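PDB 1K1E: 3-deoxy-D-manno-octulosonate 8-phosphate phosphatase KdsC from Haemophilus influenzae Rd, which catalyses the hydrolysis of 3-deoxy-D-manno-octulosonate 8-phosphate to 3-deoxy-D-manno-octulosonate and inorganic phosphate, with magnesium as cofactor. Local coordinates for residues I12-G17 with T102-D107; V18-Q23 with K34-R39. All coordinates share one frame; numbering follows the deposited sequence.

Contact 1 (I12-G17 with T102-D107); sequences ITDVDG and TAYIGD. With CO (cobalt (II) ion), chain M.
Ile12 and Thr13 pair with Tyr104 and Ile105 as neighbouring parallel strands, their axes 4.9 Å apart and 10° from parallel. They lie in the middle of the Rossmann-like sheet of a HAD phosphatase, and the metal-binding aspartates cluster at the C-terminal ends of these strands. Three backbone bonds join the strands: Ile12 N to Ala103 O, Ile105 N to Ile12 O, the most bent of the three, and Asp14 N to Ile105 O. On one face, Ile12 CG2, anti to the backbone N, meets the Tyr104 ring obliquely, 3.6 Å from CE1. The ring reaches along the strand until Tyr104 OH lies 3.4 Å from Asp14 CB; Asp111 takes its hydroxyl. On the other face Thr13 and Ile105 lie side by side, and Thr13 OG1, anti to its own backbone N, donates to the next residue's carbonyl, Asp14 O, at 2.8 Å. There, acidic side chains suit a divalent cation. Cobalt is gripped by Asp14 OD2, Asp107 OD2, the backbone Asp16 O and three waters, giving six ligands. The two carboxylates are nearly coplanar, 12° apart. Asp14 OD1 has a salt bridge to Lys84 and lies close to metal-bound water 1; Asp107 OD1 meets Arg39 of the second subunit and water 2. Gly17 suits the turn because a CB there would clash with Asp107 OD1. Asp14 OD2 and Asp107 OD2 lie 2.8 Å apart, not hydrogen-bonded, because both bind the same cobalt.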
loop_
_atom_site.group_PDB
_atom_site.type_symbol
_atom_site.label_atom_id
_atom_site.label_comp_id
_atom_site.label_asym_id
_atom_site.label_seq_id
_atom_site.Cartn_x
_atom_site.Cartn_y
_atom_site.Cartn_z
ATOM N N ILE A 12 -22.365 -5.941 -11.615
ATOM C CA ILE A 12 -22.424 -6.128 -10.150
ATOM C C ILE A 12 -20.956 -6.342 -9.704
ATOM O O ILE A 12 -20.227 -7.222 -10.270
ATOM C CB ILE A 12 -23.204 -7.417 -9.789
ATOM C CG1 ILE A 12 -24.669 -7.277 -10.173
ATOM C CG2 ILE A 12 -23.103 -7.703 -8.270
ATOM C CD1 ILE A 12 -25.344 -8.632 -10.113
ATOM N N THR A 13 -20.543 -5.612 -8.680
ATOM C CA THR A 13 -19.193 -5.749 -8.209
ATOM C C THR A 13 -19.081 -6.113 -6.722
ATOM O O THR A 13 -19.768 -5.563 -5.840
ATOM C CB THR A 13 -18.357 -4.442 -8.482
ATOM O OG1 THR A 13 -17.009 -4.663 -8.049
ATOM C CG2 THR A 13 -18.844 -3.294 -7.683
ATOM N N ASP A 14 -18.237 -7.107 -6.462
ATOM C CA ASP A 14 -17.899 -7.478 -5.103
ATOM C C ASP A 14 -17.110 -6.261 -4.586
ATOM O O ASP A 14 -16.668 -5.388 -5.346
ATOM C CB ASP A 14 -16.963 -8.717 -5.105
ATOM C CG ASP A 14 -16.311 -8.950 -3.771
ATOM O OD1 ASP A 14 -16.989 -8.795 -2.741
ATOM O OD2 ASP A 14 -15.128 -9.313 -3.761
ATOM N N VAL A 15 -16.958 -6.158 -3.266
ATOM C CA VAL A 15 -16.196 -5.046 -2.724
ATOM C C VAL A 15 -14.755 -5.356 -2.297
ATOM O O VAL A 15 -13.800 -4.872 -2.894
ATOM C CB VAL A 15 -16.932 -4.405 -1.466
ATOM C CG1 VAL A 15 -16.057 -3.356 -0.793
ATOM C CG2 VAL A 15 -18.249 -3.772 -1.955
ATOM N N ASP A 16 -14.600 -6.165 -1.264
ATOM C CA ASP A 16 -13.227 -6.382 -0.760
ATOM C C ASP A 16 -12.418 -7.214 -1.681
ATOM O O ASP A 16 -12.815 -8.308 -1.996
ATOM C CB ASP A 16 -13.286 -7.010 0.624
ATOM C CG ASP A 16 -14.007 -6.104 1.611
ATOM O OD1 ASP A 16 -13.499 -4.973 1.815
ATOM O OD2 ASP A 16 -15.089 -6.490 2.110
ATOM N N GLY A 17 -11.275 -6.700 -2.129
ATOM C CA GLY A 17 -10.448 -7.520 -3.010
ATOM C C GLY A 17 -10.673 -7.169 -4.466
ATOM O O GLY A 17 -9.878 -7.576 -5.335
ATOM N N THR A 102 -25.906 -9.268 -17.492
ATOM C CA THR A 102 -25.185 -8.815 -16.291
ATOM C C THR A 102 -23.769 -9.357 -16.244
ATOM O O THR A 102 -23.531 -10.490 -16.677
ATOM C CB THR A 102 -25.892 -9.340 -15.081
ATOM O OG1 THR A 102 -27.262 -8.915 -15.114
ATOM C CG2 THR A 102 -25.242 -8.838 -13.798
ATOM N N ALA A 103 -22.833 -8.567 -15.719
ATOM C CA ALA A 103 -21.443 -9.032 -15.585
ATOM C C ALA A 103 -21.090 -8.877 -14.121
ATOM O O ALA A 103 -21.595 -7.983 -13.485
ATOM C CB ALA A 103 -20.488 -8.189 -16.414
ATOM N N TYR A 104 -20.200 -9.735 -13.607
ATOM C CA TYR A 104 -19.822 -9.719 -12.198
ATOM C C TYR A 104 -18.305 -9.666 -12.117
ATOM O O TYR A 104 -17.636 -10.216 -12.972
ATOM C CB TYR A 104 -20.209 -11.028 -11.515
ATOM C CG TYR A 104 -20.070 -11.026 -10.021
ATOM C CD1 TYR A 104 -21.097 -10.559 -9.175
ATOM C CD2 TYR A 104 -18.863 -11.436 -9.406
ATOM C CE1 TYR A 104 -20.934 -10.495 -7.773
ATOM C CE2 TYR A 104 -18.722 -11.387 -8.065
ATOM C CZ TYR A 104 -19.719 -10.920 -7.240
ATOM O OH TYR A 104 -19.518 -10.889 -5.882
ATOM N N ILE A 105 -17.779 -9.053 -11.071
ATOM C CA ILE A 105 -16.327 -9.026 -10.921
ATOM C C ILE A 105 -16.033 -9.402 -9.479
ATOM O O ILE A 105 -16.557 -8.774 -8.558
ATOM C CB ILE A 105 -15.697 -7.618 -11.317
ATOM C CG1 ILE A 105 -14.159 -7.654 -11.026
ATOM C CG2 ILE A 105 -16.514 -6.417 -10.724
ATOM C CD1 ILE A 105 -13.441 -6.368 -11.614
ATOM N N GLY A 106 -15.184 -10.414 -9.272
ATOM C CA GLY A 106 -14.952 -10.871 -7.908
ATOM C C GLY A 106 -13.520 -11.300 -7.764
ATOM O O GLY A 106 -12.732 -11.215 -8.730
ATOM N N ASP A 107 -13.183 -11.697 -6.550
ATOM C CA ASP A 107 -11.780 -12.114 -6.281
ATOM C C ASP A 107 -11.629 -13.406 -5.481
ATOM O O ASP A 107 -10.502 -13.866 -5.320
ATOM C CB ASP A 107 -11.037 -11.066 -5.468
ATOM C CG ASP A 107 -11.560 -10.950 -4.032
ATOM O OD1 ASP A 107 -10.783 -10.983 -3.054
ATOM O OD2 ASP A 107 -12.775 -10.821 -3.856
HETATM CO CO CO M . -13.924 -10.139 -2.324
HETATM O O HOH W 1 -15.294 -9.285 -0.855
HETATM O O HOH W 2 -12.471 -10.767 -0.956
HETATM O O HOH W 3 -15.093 -11.919 -2.308
#

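Contact 2 (V18-Q23 with K34-R39); sequences VLTDGQ and KSFHVR
Leu19 and Thr20 lie against Ser35 and Phe36 where the loop after the first HAD aspartates passes a strand of the beta-hairpin flap, a feature of this fold. No direct hydrogen bond joins the segments; waters bridge them instead. Water 4 donates to Leu19 O (2.7 Å) and accepts from His37 N, while water 5 links Asp21 N to Ser35 O; water 6 accepts from Lys34 NZ and donates weakly to Gln23 O. Weaker polar contacts come from C-H groups: Phe36 CA points at Leu19 O with 157° at the hydrogen, and Thr20 CA approaches Ser35 O, with Thr20 CG2 beside the same Ser35 O at 3.6 Å. The apolar contact is light: Phe36 brings CD2 to 4.0 Å from Leu19 CB. Threonine suits its place because its methyl lies against Ser35 O while its hydroxyl turns to the loop's own backbone. That hydroxyl, held between the backbone N and the carbonyl carbon (chi1 77°), accepts from Gly22 N in an ST turn and also from Gly17 N. Asp21 builds an overlapping Asx turn: OD1 takes Gln23 N from 39° above the carboxylate plane. Gly22 suits its positive phi, where a side chain would press on the preceding carbonyl. Phe36 also packs on Leu65 and Arg68 of helix 63-72 and meets Tyr26 of the third subunit edge-to-face. Strand 30-37 pairs antiparallel with a strand of that subunit, while His37 occupies the N-cap position of helix 38-49.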
loop_
_atom_site.group_PDB
_atom_site.type_symbol
_atom_site.label_atom_id
_atom_site.label_comp_id
_atom_site.label_asym_id
_atom_site.label_seq_id
_atom_site.Cartn_x
_atom_site.Cartn_y
_atom_site.Cartn_z
ATOM N N VAL A 18 -11.759 -6.402 -4.723
ATOM C CA VAL A 18 -12.077 -5.966 -6.066
ATOM C C VAL A 18 -12.029 -4.448 -6.084
ATOM O O VAL A 18 -11.177 -3.881 -6.738
ATOM C CB VAL A 18 -13.441 -6.495 -6.515
ATOM C CG1 VAL A 18 -13.835 -5.916 -7.855
ATOM C CG2 VAL A 18 -13.326 -8.027 -6.679
ATOM N N LEU A 19 -12.897 -3.794 -5.318
ATOM C CA LEU A 19 -12.845 -2.321 -5.266
ATOM C C LEU A 19 -11.763 -1.861 -4.277
ATOM O O LEU A 19 -11.450 -0.680 -4.216
ATOM C CB LEU A 19 -14.185 -1.759 -4.820
ATOM C CG LEU A 19 -15.320 -2.073 -5.817
ATOM C CD1 LEU A 19 -16.600 -1.345 -5.222
ATOM C CD2 LEU A 19 -14.959 -1.453 -7.216
ATOM N N THR A 20 -11.229 -2.789 -3.498
ATOM C CA THR A 20 -10.152 -2.570 -2.531
ATOM C C THR A 20 -9.036 -3.611 -2.831
ATOM O O THR A 20 -9.250 -4.555 -3.618
ATOM C CB THR A 20 -10.592 -2.797 -1.079
ATOM O OG1 THR A 20 -10.656 -4.197 -0.825
ATOM C CG2 THR A 20 -11.957 -2.111 -0.782
ATOM N N ASP A 21 -7.862 -3.461 -2.206
ATOM C CA ASP A 21 -6.817 -4.403 -2.455
ATOM C C ASP A 21 -6.976 -5.602 -1.499
ATOM O O ASP A 21 -6.074 -6.438 -1.392
ATOM C CB ASP A 21 -5.452 -3.751 -2.250
ATOM C CG ASP A 21 -5.227 -3.283 -0.823
ATOM O OD1 ASP A 21 -6.126 -3.392 0.036
ATOM O OD2 ASP A 21 -4.123 -2.795 -0.552
ATOM N N GLY A 22 -8.111 -5.670 -0.820
ATOM C CA GLY A 22 -8.336 -6.794 0.095
ATOM C C GLY A 22 -8.006 -6.553 1.553
ATOM O O GLY A 22 -8.326 -7.382 2.402
ATOM N N GLN A 23 -7.362 -5.434 1.845
ATOM C CA GLN A 23 -7.013 -5.189 3.226
ATOM C C GLN A 23 -8.252 -4.718 3.995
ATOM O O GLN A 23 -9.135 -4.081 3.445
ATOM C CB GLN A 23 -5.893 -4.147 3.319
ATOM C CG GLN A 23 -4.556 -4.534 2.621
ATOM C CD GLN A 23 -3.451 -3.485 2.807
ATOM O OE1 GLN A 23 -2.986 -3.224 3.950
ATOM N NE2 GLN A 23 -3.019 -2.868 1.692
ATOM N N LYS A 34 -11.856 2.229 4.742
ATOM C CA LYS A 34 -11.962 1.396 3.552
ATOM C C LYS A 34 -11.279 2.161 2.444
ATOM O O LYS A 34 -11.557 3.342 2.235
ATOM C CB LYS A 34 -13.402 1.048 3.184
ATOM C CG LYS A 34 -14.007 0.145 4.237
ATOM C CD LYS A 34 -15.336 -0.470 3.746
ATOM C CE LYS A 34 -15.011 -1.574 2.712
ATOM N NZ LYS A 34 -14.209 -2.779 3.299
ATOM N N SER A 35 -10.420 1.494 1.678
ATOM C CA SER A 35 -9.663 2.218 0.687
ATOM C C SER A 35 -10.080 1.855 -0.731
ATOM O O SER A 35 -9.804 0.737 -1.163
ATOM C CB SER A 35 -8.182 1.910 0.919
ATOM O OG SER A 35 -7.829 2.245 2.273
ATOM N N PHE A 36 -10.668 2.800 -1.452
ATOM C CA PHE A 36 -11.162 2.528 -2.832
ATOM C C PHE A 36 -10.191 3.111 -3.826
ATOM O O PHE A 36 -9.133 3.626 -3.414
ATOM C CB PHE A 36 -12.545 3.150 -2.967
ATOM C CG PHE A 36 -13.523 2.582 -2.006
ATOM C CD1 PHE A 36 -13.816 3.237 -0.800
ATOM C CD2 PHE A 36 -14.106 1.340 -2.258
ATOM C CE1 PHE A 36 -14.682 2.654 0.143
ATOM C CE2 PHE A 36 -14.983 0.762 -1.288
ATOM C CZ PHE A 36 -15.254 1.420 -0.109
ATOM N N HIS A 37 -10.484 3.028 -5.122
ATOM C CA HIS A 37 -9.541 3.571 -6.093
ATOM C C HIS A 37 -10.262 4.587 -6.937
ATOM O O HIS A 37 -11.367 4.319 -7.452
ATOM C CB HIS A 37 -8.940 2.437 -6.937
ATOM C CG HIS A 37 -7.840 2.899 -7.824
ATOM N ND1 HIS A 37 -6.513 2.578 -7.612
ATOM C CD2 HIS A 37 -7.868 3.717 -8.912
ATOM C CE1 HIS A 37 -5.765 3.172 -8.540
ATOM N NE2 HIS A 37 -6.564 3.861 -9.336
ATOM N N VAL A 38 -9.629 5.741 -7.100
ATOM C CA VAL A 38 -10.290 6.826 -7.826
ATOM C C VAL A 38 -10.653 6.475 -9.277
ATOM O O VAL A 38 -11.705 6.903 -9.744
ATOM C CB VAL A 38 -9.406 8.063 -7.798
ATOM C CG1 VAL A 38 -8.135 7.825 -8.664
ATOM C CG2 VAL A 38 -10.199 9.292 -8.211
ATOM N N ARG A 39 -9.790 5.730 -9.993
ATOM C CA ARG A 39 -10.144 5.461 -11.382
ATOM C C ARG A 39 -11.308 4.431 -11.502
ATOM O O ARG A 39 -12.040 4.418 -12.508
ATOM C CB ARG A 39 -8.941 5.038 -12.183
ATOM C CG ARG A 39 -7.763 6.089 -12.078
ATOM C CD ARG A 39 -6.670 5.941 -13.175
ATOM N NE ARG A 39 -5.827 4.774 -12.892
ATOM C CZ ARG A 39 -4.764 4.814 -12.078
ATOM N NH1 ARG A 39 -4.374 5.924 -11.442
ATOM N NH2 ARG A 39 -4.064 3.722 -11.915
HETATM O O HOH W 4 -12.463 1.085 -5.968
HETATM O O HOH W 5 -7.469 -0.734 -1.416
HETATM O O HOH W 6 -11.365 -1.657 3.012
#

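In the fold
Contact 2 is nested along the chain inside the loop that contact 1 closes, and their centres are about 12 Å apart. Chain continuity takes Gly17 of the metal loop straight into Val18, whose CG1 packs against Thr13 OG1 at 3.4 Å. A salt bridge of 2.7 Å from Lys34 NZ to Asp16 OD1 ties the flap strand to the metal loop. Contact 1 supplies the three protein ligands of the cobalt, whereas the Thr20 side chain of contact 2 stays about 7 Å from the metal. Residues 37-39 probably bind substrate, and since Arg39 of this chain reaches Asp107 of the third subunit, they probably serve that neighbour's active site.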